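Local coordinates for protein beta-mannosidase (Trichoderma harzianum, PDB 4CVU) that hydrolyses beta-mannosidic linkages as a glycoside hydrolase family 2 enzyme, probably removing terminal mannose from the non-reducing ends of oligosaccharides and glycans, at residues N130-W135 and W190-Q195; K874-A879 and K911-F916; Y886-H891 and D900-V905. All blocks are in the same frame, centred on the assembly; numbering follows the deposited sequence.

Interaction 1. Residues N130-W135 and W190-Q195; sequences NQFRQW and WVRKEQ
Asn-130 and Arg-192 run side by side, pointing the same way, where two irregular loops of the galactose-binding-like domain meet; the first loop forms a type I beta turn from Asn-130 to Arg-133 that includes an Asx turn. With CG anti to the backbone N (chi1 -163°), the Asn-130 amide lies against the neighbouring aliphatic chain, ND2 being 3.5 Å from Arg-192 CB. The other branch closes the Asx turn: Phe-132 N donates to Asn-130 OD1 at 2.7 Å, while ND2 reaches Asn-463 and Glu-467 of helix 458-475. An alanine here would probably leave Phe-132 N without its acceptor, Asn-463 OD1 and Glu-467 OE1 without the ND2 donor, and a gap beside Arg-192 CB, so the turn would hold its shape less firmly.

The Phe-132 side chain crosses Arg-192 at about a right angle, ring and guanidinium planes 54° apart, and NH2 of Arg-192 stands 3.4 Å from Phe-132 CE2. A chain bent at chi2 and chi3 leads to this guanidinium, which Glu-467 holds through a salt bridge. Beneath the ring the backbones join, Gln-131 N donating to Arg-192 O at 3.0 Å. The extended Gln-131 side chain adds a second link through OE1, which also packs 3.4 Å from Lys-193 CG. That oxygen accepts from Glu-194 N at 2.7 Å in a nearly straight bond (166° at the hydrogen), the donor tilted from the amide plane.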
loop_
_atom_site.group_PDB
_atom_site.type_symbol
_atom_site.label_atom_id
_atom_site.label_comp_id
_atom_site.label_asym_id
_atom_site.label_seq_id
_atom_site.Cartn_x
_atom_site.Cartn_y
_atom_site.Cartn_z
ATOM N N ASN A 130 -0.504 20.155 -30.794
ATOM C CA ASN A 130 0.453 19.088 -31.095
ATOM C C ASN A 130 1.474 18.961 -29.995
ATOM O O ASN A 130 2.290 19.854 -29.771
ATOM C CB ASN A 130 1.153 19.329 -32.449
ATOM C CG ASN A 130 1.842 18.072 -32.987
ATOM O OD1 ASN A 130 2.502 17.332 -32.243
ATOM N ND2 ASN A 130 1.724 17.841 -34.282
ATOM N N GLN A 131 1.440 17.830 -29.309
ATOM C CA GLN A 131 2.409 17.538 -28.270
ATOM C C GLN A 131 3.844 17.608 -28.780
ATOM O O GLN A 131 4.731 17.965 -28.039
ATOM C CB GLN A 131 2.155 16.122 -27.714
ATOM C CG GLN A 131 3.063 15.731 -26.579
ATOM C CD GLN A 131 2.757 14.362 -25.937
ATOM O OE1 GLN A 131 1.820 13.635 -26.288
ATOM N NE2 GLN A 131 3.612 13.997 -25.029
ATOM N N PHE A 132 4.054 17.223 -30.042
ATOM C CA PHE A 132 5.375 16.987 -30.607
ATOM C C PHE A 132 5.989 18.207 -31.345
ATOM O O PHE A 132 6.970 18.025 -32.083
ATOM C CB PHE A 132 5.285 15.806 -31.594
ATOM C CG PHE A 132 4.555 14.613 -31.045
ATOM C CD1 PHE A 132 4.878 14.112 -29.801
ATOM C CD2 PHE A 132 3.578 13.981 -31.790
ATOM C CE1 PHE A 132 4.193 13.010 -29.287
ATOM C CE2 PHE A 132 2.891 12.874 -31.291
ATOM C CZ PHE A 132 3.211 12.375 -30.048
ATOM N N ARG A 133 5.440 19.416 -31.123
ATOM C CA ARG A 133 5.895 20.652 -31.797
ATOM C C ARG A 133 6.374 21.731 -30.839
ATOM O O ARG A 133 5.865 21.870 -29.730
ATOM C CB ARG A 133 4.793 21.251 -32.688
ATOM C CG ARG A 133 4.614 20.505 -33.991
ATOM C CD ARG A 133 3.483 21.025 -34.828
ATOM N NE ARG A 133 3.804 22.248 -35.583
ATOM C CZ ARG A 133 2.929 22.916 -36.322
ATOM N NH1 ARG A 133 1.673 22.492 -36.416
ATOM N NH2 ARG A 133 3.301 24.017 -36.975
ATOM N N GLN A 134 7.368 22.494 -31.311
ATOM C CA GLN A 134 7.814 23.699 -30.644
ATOM C C GLN A 134 6.906 24.813 -31.137
ATOM O O GLN A 134 6.763 25.013 -32.364
ATOM C CB GLN A 134 9.252 24.010 -31.035
ATOM C CG GLN A 134 9.849 25.274 -30.433
ATOM C CD GLN A 134 11.303 25.443 -30.841
ATOM O OE1 GLN A 134 11.621 25.418 -32.034
ATOM N NE2 GLN A 134 12.190 25.645 -29.861
ATOM N N TRP A 135 6.284 25.525 -30.199
ATOM C CA TRP A 135 5.391 26.617 -30.553
ATOM C C TRP A 135 6.013 27.930 -30.112
ATOM O O TRP A 135 6.635 27.995 -29.055
ATOM C CB TRP A 135 4.019 26.427 -29.881
ATOM C CG TRP A 135 3.290 25.146 -30.259
ATOM C CD1 TRP A 135 3.185 24.002 -29.498
ATOM C CD2 TRP A 135 2.542 24.886 -31.460
ATOM N NE1 TRP A 135 2.430 23.062 -30.157
ATOM C CE2 TRP A 135 2.027 23.576 -31.361
ATOM C CE3 TRP A 135 2.239 25.639 -32.600
ATOM C CZ2 TRP A 135 1.252 23.001 -32.370
ATOM C CZ3 TRP A 135 1.462 25.059 -33.589
ATOM C CH2 TRP A 135 0.979 23.758 -33.470
ATOM N N TRP A 190 -7.270 10.990 -33.929
ATOM C CA TRP A 190 -7.574 12.404 -34.242
ATOM C C TRP A 190 -6.662 13.394 -33.538
ATOM O O TRP A 190 -6.717 14.576 -33.822
ATOM C CB TRP A 190 -9.063 12.743 -33.917
ATOM C CG TRP A 190 -9.943 12.193 -34.953
ATOM C CD1 TRP A 190 -10.770 11.119 -34.846
ATOM C CD2 TRP A 190 -10.016 12.625 -36.305
ATOM N NE1 TRP A 190 -11.384 10.864 -36.047
ATOM C CE2 TRP A 190 -10.931 11.777 -36.963
ATOM C CE3 TRP A 190 -9.423 13.677 -37.026
ATOM C CZ2 TRP A 190 -11.255 11.939 -38.311
ATOM C CZ3 TRP A 190 -9.758 13.845 -38.364
ATOM C CH2 TRP A 190 -10.658 12.978 -38.991
ATOM N N VAL A 191 -5.805 12.922 -32.637
ATOM C CA VAL A 191 -4.975 13.857 -31.859
ATOM C C VAL A 191 -3.491 13.543 -31.952
ATOM O O VAL A 191 -3.081 12.412 -31.768
ATOM C CB VAL A 191 -5.436 13.964 -30.401
ATOM C CG1 VAL A 191 -5.493 12.592 -29.723
ATOM C CG2 VAL A 191 -4.523 14.901 -29.622
ATOM N N ARG A 192 -2.685 14.561 -32.220
ATOM C CA ARG A 192 -1.240 14.424 -32.196
ATOM C C ARG A 192 -0.737 14.510 -30.749
ATOM O O ARG A 192 -0.231 15.545 -30.289
ATOM C CB ARG A 192 -0.605 15.502 -33.085
ATOM C CG ARG A 192 -1.064 15.449 -34.514
ATOM C CD ARG A 192 -0.924 14.082 -35.109
ATOM N NE ARG A 192 0.398 13.531 -34.812
ATOM C CZ ARG A 192 0.676 12.246 -34.597
ATOM N NH1 ARG A 192 -0.266 11.306 -34.642
ATOM N NH2 ARG A 192 1.931 11.879 -34.350
ATOM N N LYS A 193 -0.896 13.372 -30.060
ATOM C CA LYS A 193 -0.545 13.162 -28.652
ATOM C C LYS A 193 -0.073 11.722 -28.591
ATOM O O LYS A 193 -0.488 10.837 -29.395
ATOM C CB LYS A 193 -1.761 13.414 -27.712
ATOM C CG LYS A 193 -1.514 13.210 -26.200
ATOM C CD LYS A 193 -2.615 13.835 -25.344
ATOM C CE LYS A 193 -2.526 13.519 -23.834
ATOM N NZ LYS A 193 -1.131 13.358 -23.346
ATOM N N GLU A 194 0.818 11.485 -27.652
ATOM C CA GLU A 194 1.460 10.191 -27.436
ATOM C C GLU A 194 0.341 9.198 -27.306
ATOM O O GLU A 194 -0.514 9.288 -26.472
ATOM C CB GLU A 194 2.353 10.285 -26.176
ATOM C CG GLU A 194 2.876 8.988 -25.606
ATOM C CD GLU A 194 3.898 9.155 -24.468
ATOM O OE1 GLU A 194 3.473 9.489 -23.385
ATOM O OE2 GLU A 194 5.077 8.935 -24.642
ATOM N N GLN A 195 0.318 8.234 -28.216
ATOM C CA GLN A 195 -0.792 7.375 -28.311
ATOM C C GLN A 195 -1.037 6.486 -27.105
ATOM O O GLN A 195 -2.167 6.218 -26.809
ATOM C CB GLN A 195 -0.741 6.575 -29.623
ATOM C CG GLN A 195 -0.679 7.443 -30.843
ATOM C CD GLN A 195 -2.005 7.985 -31.339
ATOM O OE1 GLN A 195 -2.700 7.362 -32.153
ATOM N NE2 GLN A 195 -2.349 9.200 -30.902
#

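Interaction 2. Residues K874-A879 and K911-F916; sequences KFTVEA and KKEVGF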
loop_
_atom_site.group_PDB
_atom_site.type_symbol
_atom_site.label_atom_id
_atom_site.label_comp_id
_atom_site.label_asym_id
_atom_site.label_seq_id
_atom_site.Cartn_x
_atom_site.Cartn_y
_atom_site.Cartn_z
ATOM N N LYS A 874 32.328 -9.269 -3.832
ATOM C CA LYS A 874 31.766 -10.412 -4.507
ATOM C C LYS A 874 30.897 -11.216 -3.517
ATOM O O LYS A 874 31.178 -11.268 -2.289
ATOM C CB LYS A 874 32.877 -11.300 -5.061
ATOM C CG LYS A 874 33.681 -10.661 -6.197
ATOM C CD LYS A 874 33.060 -10.915 -7.572
ATOM C CE LYS A 874 34.111 -10.841 -8.674
ATOM N NZ LYS A 874 34.433 -9.425 -8.911
ATOM N N PHE A 875 29.836 -11.816 -4.069
ATOM C CA PHE A 875 29.075 -12.834 -3.384
ATOM C C PHE A 875 29.671 -14.152 -3.820
ATOM O O PHE A 875 29.968 -14.337 -5.011
ATOM C CB PHE A 875 27.580 -12.787 -3.779
ATOM C CG PHE A 875 26.855 -11.599 -3.254
ATOM C CD1 PHE A 875 26.254 -11.626 -1.996
ATOM C CD2 PHE A 875 26.769 -10.453 -4.005
ATOM C CE1 PHE A 875 25.596 -10.519 -1.502
ATOM C CE2 PHE A 875 26.108 -9.341 -3.517
ATOM C CZ PHE A 875 25.520 -9.383 -2.262
ATOM N N THR A 876 29.853 -15.067 -2.876
ATOM C CA THR A 876 30.209 -16.415 -3.240
ATOM C C THR A 876 28.975 -17.306 -3.034
ATOM O O THR A 876 28.365 -17.277 -1.985
ATOM C CB THR A 876 31.462 -16.929 -2.468
ATOM O OG1 THR A 876 32.629 -16.253 -2.949
ATOM C CG2 THR A 876 31.666 -18.404 -2.669
ATOM N N VAL A 877 28.682 -18.099 -4.058
ATOM C CA VAL A 877 27.544 -18.995 -4.113
ATOM C C VAL A 877 28.067 -20.411 -4.280
ATOM O O VAL A 877 28.861 -20.657 -5.167
ATOM C CB VAL A 877 26.646 -18.668 -5.340
ATOM C CG1 VAL A 877 25.365 -19.487 -5.314
ATOM C CG2 VAL A 877 26.335 -17.194 -5.381
ATOM N N GLU A 878 27.643 -21.333 -3.427
ATOM C CA GLU A 878 28.129 -22.705 -3.503
ATOM C C GLU A 878 27.019 -23.734 -3.359
ATOM O O GLU A 878 26.273 -23.679 -2.421
ATOM C CB GLU A 878 29.207 -22.942 -2.432
ATOM C CG GLU A 878 30.060 -24.177 -2.685
ATOM C CD GLU A 878 30.997 -24.502 -1.516
ATOM O OE1 GLU A 878 31.063 -23.712 -0.528
ATOM O OE2 GLU A 878 31.661 -25.560 -1.584
ATOM N N ALA A 879 26.908 -24.652 -4.317
ATOM C CA ALA A 879 26.028 -25.792 -4.166
ATOM C C ALA A 879 26.802 -26.897 -3.412
ATOM O O ALA A 879 27.825 -27.375 -3.897
ATOM C CB ALA A 879 25.564 -26.288 -5.521
ATOM N N LYS A 911 32.835 -23.230 -7.022
ATOM C CA LYS A 911 32.539 -21.974 -6.374
ATOM C C LYS A 911 32.353 -20.917 -7.486
ATOM O O LYS A 911 33.154 -20.813 -8.421
ATOM C CB LYS A 911 33.661 -21.581 -5.398
ATOM C CG LYS A 911 33.287 -21.642 -3.914
ATOM C CD LYS A 911 33.710 -22.927 -3.215
ATOM C CE LYS A 911 34.282 -22.618 -1.832
ATOM N NZ LYS A 911 34.471 -23.818 -0.962
ATOM N N LYS A 912 31.252 -20.193 -7.408
ATOM C CA LYS A 912 30.999 -19.084 -8.294
ATOM C C LYS A 912 31.022 -17.787 -7.513
ATOM O O LYS A 912 30.413 -17.676 -6.465
ATOM C CB LYS A 912 29.638 -19.226 -8.986
ATOM C CG LYS A 912 29.403 -18.039 -9.919
ATOM C CD LYS A 912 28.122 -18.154 -10.690
ATOM C CE LYS A 912 28.362 -18.530 -12.136
ATOM N NZ LYS A 912 28.696 -17.355 -12.976
ATOM N N GLU A 913 31.709 -16.806 -8.066
ATOM C CA GLU A 913 31.690 -15.465 -7.553
ATOM C C GLU A 913 30.768 -14.608 -8.425
ATOM O O GLU A 913 30.787 -14.699 -9.662
ATOM C CB GLU A 913 33.076 -14.876 -7.591
ATOM C CG GLU A 913 34.083 -15.646 -6.757
ATOM C CD GLU A 913 35.439 -14.995 -6.813
ATOM O OE1 GLU A 913 35.527 -14.009 -7.580
ATOM O OE2 GLU A 913 36.403 -15.467 -6.109
ATOM N N VAL A 914 29.955 -13.789 -7.769
ATOM C CA VAL A 914 29.012 -12.909 -8.481
ATOM C C VAL A 914 29.098 -11.529 -7.865
ATOM O O VAL A 914 28.834 -11.371 -6.690
ATOM C CB VAL A 914 27.567 -13.447 -8.362
ATOM C CG1 VAL A 914 26.602 -12.540 -9.089
ATOM C CG2 VAL A 914 27.449 -14.874 -8.923
ATOM N N GLY A 915 29.504 -10.541 -8.658
ATOM C CA GLY A 915 29.463 -9.127 -8.238
ATOM C C GLY A 915 28.132 -8.460 -8.581
ATOM O O GLY A 915 27.291 -9.046 -9.258
ATOM N N PHE A 916 27.965 -7.229 -8.108
ATOM C CA PHE A 916 26.749 -6.450 -8.274
ATOM C C PHE A 916 27.153 -5.028 -8.631
ATOM O O PHE A 916 28.000 -4.429 -7.964
ATOM C CB PHE A 916 25.951 -6.447 -6.952
ATOM C CG PHE A 916 24.556 -5.852 -7.043
ATOM C CD1 PHE A 916 23.474 -6.636 -7.415
ATOM C CD2 PHE A 916 24.319 -4.538 -6.695
ATOM C CE1 PHE A 916 22.182 -6.110 -7.478
ATOM C CE2 PHE A 916 23.031 -4.005 -6.730
ATOM C CZ PHE A 916 21.964 -4.792 -7.140
HETATM O O HOH W 1 32.530 -25.227 1.113
#
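Phe-875 and Val-914 form an antiparallel hydrogen-bonded pair and mark the close-packed side of two neighbouring strands, whose axes approach to 4.4 Å. Both bonds of the pair are short: Phe-875 N to Val-914 O and Val-914 N to Phe-875 O each measure 2.8 Å. The Phe-875 ring, its CG anti to the carbonyl carbon (chi1 -70°), turns its edge to the same carbonyl, with CD2 3.5 Å from Val-914 O. On this face Val-877 CG2 meets Val-914 CG2 diagonally at 4.4 Å, and Thr-887, Leu-889 and Phe-904 of the facing strands bury the two valines. Toward Lys-912 the pairing slackens: Val-877 N still donates to Lys-912 O at 3.0 Å, but the return bond from Lys-912 N is weak.

The other face, with Lys-874, Thr-876, Glu-878, Lys-911 and Glu-913, is looser and largely reaches solvent. Thr-876 CG2 touches Lys-911 CG at 3.8 Å. Beyond it the lysine bends at chi2 and chi3, crosses the extended Glu-878 chain, and forms a long salt bridge, Lys-911 NZ to Glu-878 OE2 at 3.4 Å. A water bridges the same groups, giving to Glu-878 OE1 and accepting from Lys-911 NZ. One largely apolar face turned inward, with Lys-912 at its margin salt-bridged to Asp-901, and one polar, charged face turned outward is the arrangement of a sheet in an Ig-fold beta-sandwich.

Interaction 3. Residues Y886-H891 and D900-V905; sequences YTWLTH and DDNAFV
Asn-902 and Leu-889 are joined by two side-chain-to-backbone hydrogen bonds beside a G1 beta bulge, in which Ala-903 and Phe-904 both face Thr-887 at the edge of an Ig-fold sheet. Asn-902 OD1 accepts from Leu-889 N at 2.9 Å, and its ND2 donates to Leu-889 O at 3.0 Å. Both bonds are almost straight and use a carbonyl lone pair, so the amide does the work of a backbone peptide and is fixed against rotation. Its plane lies 11° from that of the Trp-888 ring, with ND2 over one face, nearer the rim, and Asn-902 CG 3.4 Å from Trp-888 CE3. Trp-888 CG stands anti to its backbone N (chi1 180°), and His-673 and Tyr-731 also meet the indole.

At the bulge Ala-903 takes a left-handed backbone conformation. Phe-904 follows with CG between the backbone N and the carbonyl carbon (chi1 48°), and its ring lies against Thr-887 in a CH-pi contact, CB 4.1 Å from the ring centroid. Thr-887 OG1, which also bonds to Ser-884, joins its own backbone N in gripping one acceptor: OG1 and N each lie 2.9 Å from Phe-904 O.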
loop_
_atom_site.group_PDB
_atom_site.type_symbol
_atom_site.label_atom_id
_atom_site.label_comp_id
_atom_site.label_asym_id
_atom_site.label_seq_id
_atom_site.Cartn_x
_atom_site.Cartn_y
_atom_site.Cartn_z
ATOM N N TYR A 886 18.898 -23.063 -12.256
ATOM C CA TYR A 886 18.250 -21.769 -12.267
ATOM C C TYR A 886 18.533 -21.114 -10.913
ATOM O O TYR A 886 17.598 -20.684 -10.279
ATOM C CB TYR A 886 16.725 -21.838 -12.442
ATOM C CG TYR A 886 16.305 -22.414 -13.785
ATOM C CD1 TYR A 886 16.222 -21.623 -14.895
ATOM C CD2 TYR A 886 16.017 -23.740 -13.905
ATOM C CE1 TYR A 886 15.860 -22.159 -16.160
ATOM C CE2 TYR A 886 15.649 -24.292 -15.158
ATOM C CZ TYR A 886 15.558 -23.473 -16.261
ATOM O OH TYR A 886 15.198 -23.983 -17.552
ATOM N N THR A 887 19.793 -21.134 -10.493
ATOM C CA THR A 887 20.223 -20.469 -9.232
ATOM C C THR A 887 19.955 -19.009 -9.352
ATOM O O THR A 887 20.302 -18.423 -10.376
ATOM C CB THR A 887 21.726 -20.718 -9.034
ATOM O OG1 THR A 887 21.987 -22.120 -9.176
ATOM C CG2 THR A 887 22.225 -20.259 -7.658
ATOM N N TRP A 888 19.420 -18.359 -8.283
ATOM C CA TRP A 888 18.819 -17.061 -8.456
ATOM C C TRP A 888 19.050 -16.259 -7.213
ATOM O O TRP A 888 18.571 -16.661 -6.174
ATOM C CB TRP A 888 17.294 -17.200 -8.689
ATOM C CG TRP A 888 16.595 -15.883 -8.872
ATOM C CD1 TRP A 888 15.757 -15.259 -7.975
ATOM C CD2 TRP A 888 16.726 -14.995 -9.990
ATOM N NE1 TRP A 888 15.323 -14.043 -8.499
ATOM C CE2 TRP A 888 15.916 -13.854 -9.724
ATOM C CE3 TRP A 888 17.410 -15.061 -11.201
ATOM C CZ2 TRP A 888 15.805 -12.809 -10.606
ATOM C CZ3 TRP A 888 17.299 -13.999 -12.086
ATOM C CH2 TRP A 888 16.515 -12.894 -11.792
ATOM N N LEU A 889 19.736 -15.137 -7.372
ATOM C CA LEU A 889 19.973 -14.166 -6.311
ATOM C C LEU A 889 18.949 -13.097 -6.431
ATOM O O LEU A 889 18.648 -12.659 -7.538
ATOM C CB LEU A 889 21.352 -13.571 -6.492
ATOM C CG LEU A 889 22.509 -14.590 -6.374
ATOM C CD1 LEU A 889 23.694 -14.113 -7.177
ATOM C CD2 LEU A 889 22.897 -14.774 -4.945
ATOM N N THR A 890 18.426 -12.635 -5.289
ATOM C CA THR A 890 17.420 -11.651 -5.267
ATOM C C THR A 890 17.966 -10.567 -4.366
ATOM O O THR A 890 18.217 -10.874 -3.231
ATOM C CB THR A 890 16.094 -12.176 -4.621
ATOM O OG1 THR A 890 15.608 -13.307 -5.345
ATOM C CG2 THR A 890 15.042 -11.061 -4.636
ATOM N N HIS A 891 18.182 -9.357 -4.896
ATOM C CA HIS A 891 18.537 -8.177 -4.064
ATOM C C HIS A 891 17.279 -7.582 -3.421
ATOM O O HIS A 891 16.197 -7.699 -3.963
ATOM C CB HIS A 891 19.304 -7.154 -4.919
ATOM C CG HIS A 891 18.460 -6.382 -5.881
ATOM N ND1 HIS A 891 17.795 -5.233 -5.515
ATOM C CD2 HIS A 891 18.209 -6.563 -7.196
ATOM C CE1 HIS A 891 17.157 -4.746 -6.562
ATOM N NE2 HIS A 891 17.387 -5.546 -7.591
ATOM N N ASP A 900 26.288 -9.639 -11.881
ATOM C CA ASP A 900 27.044 -9.891 -13.123
ATOM C C ASP A 900 26.655 -11.211 -13.755
ATOM O O ASP A 900 27.054 -11.520 -14.868
ATOM C CB ASP A 900 28.558 -9.791 -12.905
ATOM C CG ASP A 900 29.127 -10.928 -12.082
ATOM O OD1 ASP A 900 28.559 -12.043 -12.068
ATOM O OD2 ASP A 900 30.208 -10.721 -11.466
ATOM N N ASP A 901 25.866 -11.993 -13.021
ATOM C CA ASP A 901 25.264 -13.196 -13.567
ATOM C C ASP A 901 24.109 -13.617 -12.664
ATOM O O ASP A 901 24.068 -13.238 -11.498
ATOM C CB ASP A 901 26.276 -14.342 -13.635
ATOM C CG ASP A 901 25.877 -15.400 -14.658
ATOM O OD1 ASP A 901 24.992 -15.118 -15.493
ATOM O OD2 ASP A 901 26.425 -16.514 -14.610
ATOM N N ASN A 902 23.167 -14.354 -13.229
ATOM C CA ASN A 902 22.036 -14.858 -12.474
ATOM C C ASN A 902 21.339 -15.928 -13.300
ATOM O O ASN A 902 21.584 -16.014 -14.506
ATOM C CB ASN A 902 21.069 -13.714 -12.106
ATOM C CG ASN A 902 20.553 -13.817 -10.697
ATOM O OD1 ASN A 902 20.670 -14.861 -10.069
ATOM N ND2 ASN A 902 19.981 -12.737 -10.184
ATOM N N ALA A 903 20.491 -16.729 -12.653
ATOM C CA ALA A 903 19.818 -17.841 -13.316
ATOM C C ALA A 903 20.812 -18.755 -14.002
ATOM O O ALA A 903 20.777 -18.917 -15.209
ATOM C CB ALA A 903 18.771 -17.335 -14.314
ATOM N N PHE A 904 21.700 -19.358 -13.204
ATOM C CA PHE A 904 22.757 -20.207 -13.723
ATOM C C PHE A 904 22.757 -21.614 -13.077
ATOM O O PHE A 904 22.141 -21.861 -12.029
ATOM C CB PHE A 904 24.127 -19.534 -13.527
ATOM C CG PHE A 904 24.364 -18.987 -12.130
ATOM C CD1 PHE A 904 24.782 -19.812 -11.104
ATOM C CD2 PHE A 904 24.173 -17.635 -11.859
ATOM C CE1 PHE A 904 25.003 -19.304 -9.836
ATOM C CE2 PHE A 904 24.393 -17.124 -10.586
ATOM C CZ PHE A 904 24.806 -17.974 -9.567
ATOM N N VAL A 905 23.364 -22.554 -13.773
ATOM C CA VAL A 905 23.578 -23.877 -13.254
ATOM C C VAL A 905 24.828 -23.902 -12.420
ATOM O O VAL A 905 25.818 -23.341 -12.779
ATOM C CB VAL A 905 23.679 -24.938 -14.394
ATOM C CG1 VAL A 905 24.071 -26.293 -13.853
ATOM C CG2 VAL A 905 22.358 -25.037 -15.132
#

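In the fold
Interactions 2 and 3 belong to one Ig-fold domain, centres 9 Å apart, with interaction 3 nested in the chain between the strands of interaction 2. They touch directly: Asp-901 forms a salt bridge with Lys-912, which also makes a cation-pi contact with Phe-904, and Val-914 packs on the segment 900-905. Interaction 2 pairs strands in regular register with one surface-facing charged side, whereas the buried interaction 3 fills an irregular edge with an amide standing in for backbone. Interaction 1 is about 43 Å or more from both, centre to centre, in the galactose-binding-like domain; also buried, it joins loops rather than strands, and several of its polar groups, Asn-130 and Arg-192 among them, are met by helix 458-475.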